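Local structure of Exo-beta-1,3-glucanase (Streptomyces sp. SirexAA-E, 4PEY) at residues A[524-535]-A[547-558]; A[426-437]-A[448-459]. The protein hydrolyses laminarin and laminarioligosaccharides as an exo-beta-1,3-glucanase of glycoside hydrolase family 55, releasing glucose and laminaribiose as end products. The protein carries 1 engineered substitution. All coordinates share one frame; numbering follows the deposited sequence.

Contact 1. Residues A[524-535]-A[547-558]; sequences DLLVVSLGGKGQ and TSGDTTIPSQVV
A bend at chi2 of Q535 (-76°) brings its amide oxygen to T547, whose OG1 is set between backbone N and carbonyl carbon (chi1 57°). T547 OG1 donates to Q535 OE1 at 2.6 Å, in the carbonyl plane and on a lone pair. From the other end of the amide, Q535 NE2 reaches G549 O at 2.9 Å, with the acceptor in the amide plane. Y536 N donates to the same T547 hydroxyl. Farther along, T552 OG1 accepts from G531 N, in the type I' turn L530-K533, at 3.0 Å, and T552 CG2 packs across V528 CG1 at 3.6 Å. Beyond P554, which lies alongside V528, strands 525-529 and 555-557 pair antiparallel, L525 with V557 and V527 with S555 being hydrogen-bonded pairs. At S529 and I553 a water stands between the backbones, accepting from S529 N and lying 2.8 Å from I553 O. Because the Q535 amide is held at both ends, a flip would probably cost both bonds. Side-chain bonds and water thus replace strand pairing next to T552, which touches a glucose unit of the bound laminaritriose.

Contact 2. Residues A[426-437]-A[448-459]; sequences DNVLATGLFVEH and ENGKTIFYQNAK. Engineered in segment 448-459: A458 (natural residue Glu). With BGC (beta-D-glucopyranose), chain B.
Q456 NE2 meets E436 OE2 from above the carboxylate plane at 3.0 Å, the two flat groups nearly perpendicular (85°), while the same carboxylate grips two hydroxyls of a glucose unit of the bound laminaritriose. BGC O3 donates to E436 OE1 and BGC O2 to E436 OE2, each at 2.6 Å. H437 NE2 gives its N-H to the same O3 at 2.8 Å, so that hydroxyl both donates and accepts. Q130, itself a substrate-binding residue, donates to Q456 OE1 and fixes the rotation of that second-shell amide. The imidazole of H437 is held at its other nitrogen, ND1 donating to K459 O at 3.1 Å in the ring plane. The methyl of A458, an engineered replacement for the glutamate inferred to be the proton donor, lies 3.4 Å from E436 OE2. Farther from the sugar, CE2 of F454 sits over one face of the F434 ring, near its rim and 3.3 Å from F434 CZ, while Q456 OE1 approaches the edge of that ring. L433, with CG anti to the backbone N (chi1 -179°), lays its CG and CD2 against CD1 of Y455. At the far end the amide of N449 donates to N427 OD1. In-register parallel pairing joins the coils, bending at T431-G432 and at I453. This is the stacking of successive turns in a right-handed parallel beta-helix, the fold of family 55. Strand 399-403 flanks 433-436 on the preceding turn, strand 489-498 follows 450-458, strand 443-445 packs against V435 and Y455, and strand 174-178 covers F454 and Q456.

Along the chain, contact 2 comes first: segment 426-437 is followed by ten residues, including strand 443-445, before 448-459 returns beside it, closing one turn of the second beta-helical domain. Strand 489-498 then continues the parallel stacking and pairs with 520-529, where contact 1 opens. There the progression changes, since the chain reverses through the long excursion 530-554 and strand 555-557 comes back antiparallel, finishing that row of strands. Contact 1 and contact 2 are in series, neither nested nor crossed; the centres of contact 1 and contact 2 are 20 Å apart and their nearest atoms about 6 Å apart. Both reach the same glucan pocket, E436 and H437 from contact 2, L530 and T552 from contact 1.

Contact 1. Residues A[524-535]-A[547-558]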
# COMPACT_ATOMS: atom_id res chain seq x y z
N ASP A 524 -15.11 6.57 13.56
CA ASP A 524 -14.97 5.12 13.54
C ASP A 524 -13.53 4.68 13.86
O ASP A 524 -12.80 4.20 12.99
CB ASP A 524 -15.43 4.54 12.19
CG ASP A 524 -16.86 4.92 11.84
OD1 ASP A 524 -17.56 5.47 12.71
OD2 ASP A 524 -17.30 4.66 10.69
N LEU A 525 -13.16 4.84 15.13
CA LEU A 525 -11.88 4.37 15.66
C LEU A 525 -12.05 3.05 16.40
O LEU A 525 -13.09 2.80 17.00
CB LEU A 525 -11.30 5.40 16.63
CG LEU A 525 -11.03 6.81 16.11
CD1 LEU A 525 -10.47 7.68 17.23
CD2 LEU A 525 -10.09 6.76 14.92
N LEU A 526 -11.01 2.23 16.39
CA LEU A 526 -11.03 1.00 17.19
C LEU A 526 -9.64 0.56 17.58
O LEU A 526 -8.66 0.82 16.86
CB LEU A 526 -11.77 -0.10 16.41
CG LEU A 526 -11.18 -0.49 15.06
CD1 LEU A 526 -11.03 -2.01 14.87
CD2 LEU A 526 -11.97 0.18 13.92
N VAL A 527 -9.55 -0.09 18.73
CA VAL A 527 -8.33 -0.79 19.12
C VAL A 527 -8.67 -2.23 19.48
O VAL A 527 -9.79 -2.53 19.92
CB VAL A 527 -7.58 -0.09 20.29
CG1 VAL A 527 -7.15 1.32 19.87
CG2 VAL A 527 -8.43 -0.06 21.57
N VAL A 528 -7.72 -3.14 19.27
CA VAL A 528 -7.98 -4.56 19.47
C VAL A 528 -6.74 -5.23 20.05
O VAL A 528 -5.64 -5.05 19.52
CB VAL A 528 -8.34 -5.29 18.15
CG1 VAL A 528 -8.89 -6.67 18.46
CG2 VAL A 528 -9.32 -4.49 17.29
N SER A 529 -6.92 -5.98 21.14
CA SER A 529 -5.87 -6.87 21.63
C SER A 529 -6.03 -8.23 20.98
O SER A 529 -7.10 -8.82 21.05
CB SER A 529 -5.92 -7.01 23.15
OG SER A 529 -5.08 -8.07 23.59
N LEU A 530 -4.96 -8.73 20.37
CA LEU A 530 -5.02 -10.03 19.72
C LEU A 530 -4.75 -11.13 20.75
O LEU A 530 -3.61 -11.35 21.19
CB LEU A 530 -4.02 -10.09 18.55
CG LEU A 530 -4.15 -8.92 17.55
CD1 LEU A 530 -3.09 -9.00 16.46
CD2 LEU A 530 -5.56 -8.84 16.96
N GLY A 531 -5.82 -11.81 21.17
CA GLY A 531 -5.68 -12.94 22.07
C GLY A 531 -5.20 -12.60 23.48
O GLY A 531 -4.57 -13.42 24.14
N GLY A 532 -5.46 -11.37 23.92
CA GLY A 532 -5.09 -10.96 25.27
C GLY A 532 -3.60 -10.74 25.49
O GLY A 532 -3.14 -10.67 26.64
N LYS A 533 -2.83 -10.62 24.41
CA LYS A 533 -1.40 -10.37 24.53
C LYS A 533 -1.17 -8.87 24.66
O LYS A 533 -1.00 -8.15 23.66
CB LYS A 533 -0.65 -10.95 23.33
CG LYS A 533 -0.85 -12.46 23.17
CD LYS A 533 -0.16 -13.22 24.28
CE LYS A 533 -0.30 -14.73 24.12
NZ LYS A 533 0.31 -15.43 25.28
N GLY A 534 -1.16 -8.40 25.91
CA GLY A 534 -1.21 -6.98 26.21
C GLY A 534 -2.64 -6.48 26.10
O GLY A 534 -3.52 -7.19 25.61
N GLN A 535 -2.88 -5.24 26.54
CA GLN A 535 -4.19 -4.61 26.40
C GLN A 535 -4.03 -3.12 26.14
O GLN A 535 -3.01 -2.53 26.53
CB GLN A 535 -5.07 -4.80 27.65
CG GLN A 535 -5.27 -6.24 28.14
CD GLN A 535 -6.27 -7.04 27.32
OE1 GLN A 535 -6.89 -6.53 26.39
NE2 GLN A 535 -6.44 -8.31 27.67
N THR A 547 -9.41 -2.45 26.26
CA THR A 547 -9.71 -3.80 25.83
C THR A 547 -9.66 -4.71 27.06
O THR A 547 -8.99 -4.39 28.05
CB THR A 547 -8.74 -4.29 24.74
OG1 THR A 547 -7.38 -4.22 25.21
CG2 THR A 547 -8.88 -3.44 23.47
N SER A 548 -10.38 -5.82 27.00
CA SER A 548 -10.37 -6.79 28.10
C SER A 548 -10.58 -8.20 27.58
O SER A 548 -10.99 -8.38 26.43
CB SER A 548 -11.44 -6.44 29.14
OG SER A 548 -12.74 -6.67 28.64
N GLY A 549 -10.28 -9.19 28.41
CA GLY A 549 -10.42 -10.59 28.01
C GLY A 549 -9.33 -11.03 27.05
O GLY A 549 -8.41 -10.27 26.75
N ASP A 550 -9.43 -12.27 26.58
CA ASP A 550 -8.51 -12.77 25.56
C ASP A 550 -9.27 -13.14 24.29
O ASP A 550 -8.80 -13.96 23.50
CB ASP A 550 -7.71 -13.97 26.07
CG ASP A 550 -8.57 -15.18 26.40
OD1 ASP A 550 -9.81 -15.14 26.21
OD2 ASP A 550 -8.00 -16.21 26.83
N THR A 551 -10.45 -12.54 24.12
CA THR A 551 -11.36 -12.95 23.05
C THR A 551 -11.33 -12.03 21.82
O THR A 551 -12.13 -12.20 20.89
CB THR A 551 -12.79 -13.02 23.59
OG1 THR A 551 -13.06 -11.81 24.30
CG2 THR A 551 -12.94 -14.21 24.54
N THR A 552 -10.40 -11.07 21.81
CA THR A 552 -10.15 -10.24 20.63
C THR A 552 -11.42 -9.48 20.20
O THR A 552 -11.79 -9.42 19.01
CB THR A 552 -9.56 -11.10 19.46
OG1 THR A 552 -8.52 -11.94 19.97
CG2 THR A 552 -8.96 -10.22 18.37
N ILE A 553 -12.09 -8.87 21.17
CA ILE A 553 -13.23 -7.99 20.92
C ILE A 553 -12.77 -6.53 20.82
O ILE A 553 -12.15 -6.01 21.75
CB ILE A 553 -14.29 -8.12 22.02
CG1 ILE A 553 -14.79 -9.57 22.12
CG2 ILE A 553 -15.45 -7.16 21.77
CD1 ILE A 553 -15.79 -9.79 23.23
N PRO A 554 -13.05 -5.86 19.69
CA PRO A 554 -12.63 -4.46 19.56
C PRO A 554 -13.26 -3.52 20.58
O PRO A 554 -14.42 -3.71 20.98
CB PRO A 554 -13.08 -4.08 18.15
CG PRO A 554 -13.15 -5.36 17.41
CD PRO A 554 -13.59 -6.39 18.42
N SER A 555 -12.49 -2.52 21.00
CA SER A 555 -13.02 -1.35 21.71
C SER A 555 -13.14 -0.21 20.71
O SER A 555 -12.18 0.11 20.01
CB SER A 555 -12.12 -0.96 22.88
OG SER A 555 -12.63 0.18 23.55
N GLN A 556 -14.32 0.40 20.64
CA GLN A 556 -14.66 1.33 19.57
C GLN A 556 -15.04 2.72 20.04
O GLN A 556 -15.62 2.90 21.12
CB GLN A 556 -15.83 0.76 18.75
CG GLN A 556 -15.54 -0.60 18.14
CD GLN A 556 -16.80 -1.36 17.78
OE1 GLN A 556 -17.81 -1.30 18.50
NE2 GLN A 556 -16.77 -2.07 16.66
N VAL A 557 -14.73 3.72 19.21
CA VAL A 557 -15.24 5.07 19.41
C VAL A 557 -15.81 5.54 18.08
O VAL A 557 -15.09 5.58 17.08
CB VAL A 557 -14.13 6.04 19.90
CG1 VAL A 557 -14.58 7.49 19.76
CG2 VAL A 557 -13.76 5.73 21.36
N VAL A 558 -17.09 5.89 18.05
CA VAL A 558 -17.72 6.29 16.79
C VAL A 558 -17.31 7.71 16.37
O VAL A 558 -17.02 7.95 15.18
CB VAL A 558 -19.27 6.22 16.88
CG1 VAL A 558 -19.90 6.74 15.60
CG2 VAL A 558 -19.72 4.80 17.17
O HOH W 1 -8.10 -10.16 23.28
O HOH W 2 -9.48 -6.72 22.24
O HOH W 3 -8.81 -7.86 24.78

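Contact 2. Residues A[426-437]-A[448-459]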
# COMPACT_ATOMS: atom_id res chain seq x y z
N ASP A 426 1.01 20.42 4.69
CA ASP A 426 -0.39 20.78 4.86
C ASP A 426 -1.24 20.18 3.74
O ASP A 426 -0.74 19.97 2.63
CB ASP A 426 -0.57 22.31 4.86
CG ASP A 426 0.13 22.99 6.02
OD1 ASP A 426 0.42 22.32 7.03
OD2 ASP A 426 0.38 24.21 5.92
N ASN A 427 -2.52 19.94 4.03
CA ASN A 427 -3.47 19.43 3.04
C ASN A 427 -3.05 18.09 2.43
O ASN A 427 -3.33 17.80 1.26
CB ASN A 427 -3.70 20.47 1.94
CG ASN A 427 -4.06 21.83 2.50
OD1 ASN A 427 -4.90 21.94 3.39
ND2 ASN A 427 -3.42 22.88 1.99
N VAL A 428 -2.37 17.28 3.24
CA VAL A 428 -1.95 15.96 2.79
C VAL A 428 -3.10 14.97 2.98
O VAL A 428 -3.84 15.04 3.96
CB VAL A 428 -0.67 15.51 3.53
CG1 VAL A 428 -0.34 14.04 3.23
CG2 VAL A 428 0.50 16.41 3.14
N LEU A 429 -3.28 14.09 2.00
CA LEU A 429 -4.35 13.10 2.01
C LEU A 429 -3.75 11.70 1.95
O LEU A 429 -2.96 11.41 1.04
CB LEU A 429 -5.31 13.31 0.83
CG LEU A 429 -6.37 12.21 0.64
CD1 LEU A 429 -7.36 12.19 1.81
CD2 LEU A 429 -7.09 12.36 -0.68
N ALA A 430 -4.12 10.85 2.90
CA ALA A 430 -3.74 9.44 2.89
C ALA A 430 -5.00 8.60 2.69
O ALA A 430 -5.95 8.70 3.47
CB ALA A 430 -3.03 9.05 4.19
N THR A 431 -5.01 7.80 1.64
CA THR A 431 -6.10 6.86 1.39
C THR A 431 -5.53 5.43 1.37
O THR A 431 -4.75 5.08 0.48
CB THR A 431 -6.84 7.19 0.06
OG1 THR A 431 -5.90 7.28 -1.02
CG2 THR A 431 -7.57 8.52 0.17
N GLY A 432 -5.88 4.62 2.37
CA GLY A 432 -5.33 3.27 2.45
C GLY A 432 -3.97 3.24 3.11
O GLY A 432 -2.97 2.84 2.50
N LEU A 433 -3.92 3.64 4.38
CA LEU A 433 -2.67 3.79 5.11
C LEU A 433 -2.44 2.60 6.05
O LEU A 433 -3.23 2.36 6.95
CB LEU A 433 -2.70 5.10 5.91
CG LEU A 433 -1.50 5.51 6.76
CD1 LEU A 433 -0.30 5.75 5.88
CD2 LEU A 433 -1.84 6.77 7.56
N PHE A 434 -1.37 1.84 5.81
CA PHE A 434 -1.05 0.65 6.61
C PHE A 434 0.34 0.85 7.20
O PHE A 434 1.31 0.92 6.44
CB PHE A 434 -1.04 -0.63 5.75
CG PHE A 434 -2.34 -0.96 5.04
CD1 PHE A 434 -2.76 -0.22 3.94
CD2 PHE A 434 -3.08 -2.07 5.42
CE1 PHE A 434 -3.93 -0.55 3.27
CE2 PHE A 434 -4.24 -2.43 4.75
CZ PHE A 434 -4.67 -1.66 3.66
N VAL A 435 0.46 0.94 8.52
CA VAL A 435 1.77 1.20 9.14
C VAL A 435 1.88 0.37 10.42
O VAL A 435 0.99 0.45 11.27
CB VAL A 435 1.97 2.70 9.48
CG1 VAL A 435 3.40 2.95 9.99
CG2 VAL A 435 1.68 3.59 8.27
N GLU A 436 2.96 -0.41 10.55
CA GLU A 436 3.04 -1.40 11.64
C GLU A 436 4.39 -1.62 12.29
O GLU A 436 5.42 -1.67 11.61
CB GLU A 436 2.59 -2.78 11.15
CG GLU A 436 1.27 -2.84 10.41
CD GLU A 436 0.93 -4.28 10.10
OE1 GLU A 436 1.57 -4.84 9.19
OE2 GLU A 436 0.06 -4.85 10.81
N HIS A 437 4.35 -1.78 13.62
CA HIS A 437 5.38 -2.38 14.47
C HIS A 437 6.55 -1.48 14.86
O HIS A 437 7.55 -1.97 15.38
CB HIS A 437 5.94 -3.67 13.84
CG HIS A 437 4.90 -4.66 13.41
ND1 HIS A 437 3.89 -5.10 14.24
CD2 HIS A 437 4.73 -5.30 12.23
CE1 HIS A 437 3.13 -5.96 13.59
NE2 HIS A 437 3.61 -6.10 12.36
N GLU A 448 -1.06 20.77 8.80
CA GLU A 448 -2.46 21.18 8.93
C GLU A 448 -3.37 20.55 7.88
O GLU A 448 -2.94 20.18 6.79
CB GLU A 448 -2.58 22.71 8.85
CG GLU A 448 -2.02 23.43 10.07
CD GLU A 448 -2.82 23.15 11.33
OE1 GLU A 448 -4.00 22.76 11.22
OE2 GLU A 448 -2.26 23.32 12.43
N ASN A 449 -4.65 20.46 8.23
CA ASN A 449 -5.70 19.96 7.35
C ASN A 449 -5.38 18.60 6.71
O ASN A 449 -5.73 18.35 5.56
CB ASN A 449 -6.01 20.99 6.25
CG ASN A 449 -7.31 20.68 5.51
OD1 ASN A 449 -8.29 20.18 6.10
ND2 ASN A 449 -7.32 20.94 4.21
N GLY A 450 -4.72 17.73 7.46
CA GLY A 450 -4.52 16.37 7.00
C GLY A 450 -5.81 15.58 7.02
O GLY A 450 -6.73 15.85 7.81
N LYS A 451 -5.90 14.60 6.12
CA LYS A 451 -7.03 13.69 6.06
C LYS A 451 -6.52 12.27 5.84
O LYS A 451 -5.66 12.05 4.98
CB LYS A 451 -7.99 14.07 4.93
CG LYS A 451 -8.76 15.35 5.20
CD LYS A 451 -9.69 15.67 4.04
CE LYS A 451 -10.35 17.02 4.24
NZ LYS A 451 -11.18 17.45 3.09
N THR A 452 -7.05 11.32 6.62
CA THR A 452 -6.75 9.91 6.41
C THR A 452 -8.05 9.14 6.27
O THR A 452 -8.93 9.24 7.13
CB THR A 452 -5.92 9.31 7.57
OG1 THR A 452 -4.61 9.87 7.54
CG2 THR A 452 -5.81 7.78 7.43
N ILE A 453 -8.17 8.41 5.17
CA ILE A 453 -9.30 7.53 4.94
C ILE A 453 -8.75 6.11 4.90
O ILE A 453 -8.01 5.75 3.98
CB ILE A 453 -10.05 7.86 3.63
CG1 ILE A 453 -10.60 9.29 3.69
CG2 ILE A 453 -11.19 6.87 3.40
CD1 ILE A 453 -11.11 9.80 2.37
N PHE A 454 -9.11 5.35 5.94
CA PHE A 454 -8.62 4.01 6.29
C PHE A 454 -7.20 3.98 6.87
O PHE A 454 -6.22 4.37 6.22
CB PHE A 454 -8.66 3.03 5.11
CG PHE A 454 -8.24 1.63 5.50
CD1 PHE A 454 -9.17 0.70 5.95
CD2 PHE A 454 -6.90 1.26 5.47
CE1 PHE A 454 -8.78 -0.58 6.33
CE2 PHE A 454 -6.50 -0.00 5.86
CZ PHE A 454 -7.44 -0.93 6.28
N TYR A 455 -7.10 3.48 8.09
CA TYR A 455 -5.80 3.23 8.72
C TYR A 455 -5.79 1.86 9.35
O TYR A 455 -6.75 1.47 10.04
CB TYR A 455 -5.50 4.29 9.79
CG TYR A 455 -4.16 4.14 10.48
CD1 TYR A 455 -2.98 4.12 9.73
CD2 TYR A 455 -4.06 4.05 11.87
CE1 TYR A 455 -1.74 4.01 10.34
CE2 TYR A 455 -2.81 3.94 12.50
CZ TYR A 455 -1.66 3.92 11.73
OH TYR A 455 -0.42 3.82 12.33
N GLN A 456 -4.72 1.11 9.11
CA GLN A 456 -4.49 -0.16 9.80
C GLN A 456 -3.12 -0.15 10.43
O GLN A 456 -2.11 0.08 9.75
CB GLN A 456 -4.62 -1.36 8.85
CG GLN A 456 -4.48 -2.73 9.57
CD GLN A 456 -3.05 -3.25 9.64
OE1 GLN A 456 -2.33 -3.27 8.64
NE2 GLN A 456 -2.64 -3.66 10.85
N ASN A 457 -3.08 -0.39 11.74
CA ASN A 457 -1.83 -0.51 12.47
C ASN A 457 -1.82 -1.75 13.35
O ASN A 457 -2.86 -2.19 13.82
CB ASN A 457 -1.60 0.72 13.35
CG ASN A 457 -0.57 0.47 14.44
OD1 ASN A 457 -0.91 0.07 15.56
ND2 ASN A 457 0.69 0.69 14.11
N ALA A 458 -0.63 -2.32 13.53
CA ALA A 458 -0.39 -3.21 14.66
C ALA A 458 0.85 -2.69 15.35
O ALA A 458 1.80 -2.26 14.69
CB ALA A 458 -0.21 -4.66 14.22
N LYS A 459 0.84 -2.69 16.68
CA LYS A 459 1.97 -2.19 17.45
C LYS A 459 3.11 -3.22 17.44
O LYS A 459 2.91 -4.37 17.07
CB LYS A 459 1.54 -1.86 18.88
CG LYS A 459 0.60 -0.65 18.99
CD LYS A 459 1.22 0.66 18.47
CE LYS A 459 2.49 1.04 19.23
NZ LYS A 459 3.16 2.25 18.66
C2 BGC B . 0.38 -8.33 10.96
C3 BGC B . 1.56 -8.38 10.00
C4 BGC B . 2.46 -9.56 10.34
C5 BGC B . 1.64 -10.84 10.33
C6 BGC B . 2.51 -12.05 10.63
C1 BGC B . -0.29 -9.70 11.12
O2 BGC B . -0.56 -7.37 10.51
O3 BGC B . 2.31 -7.19 10.10
O4 BGC B . 3.53 -9.65 9.44
O5 BGC B . 0.65 -10.74 11.32
O6 BGC B . 2.90 -12.02 11.99
O HOH W 4 -1.60 17.71 6.25
O HOH W 5 -6.09 16.72 3.26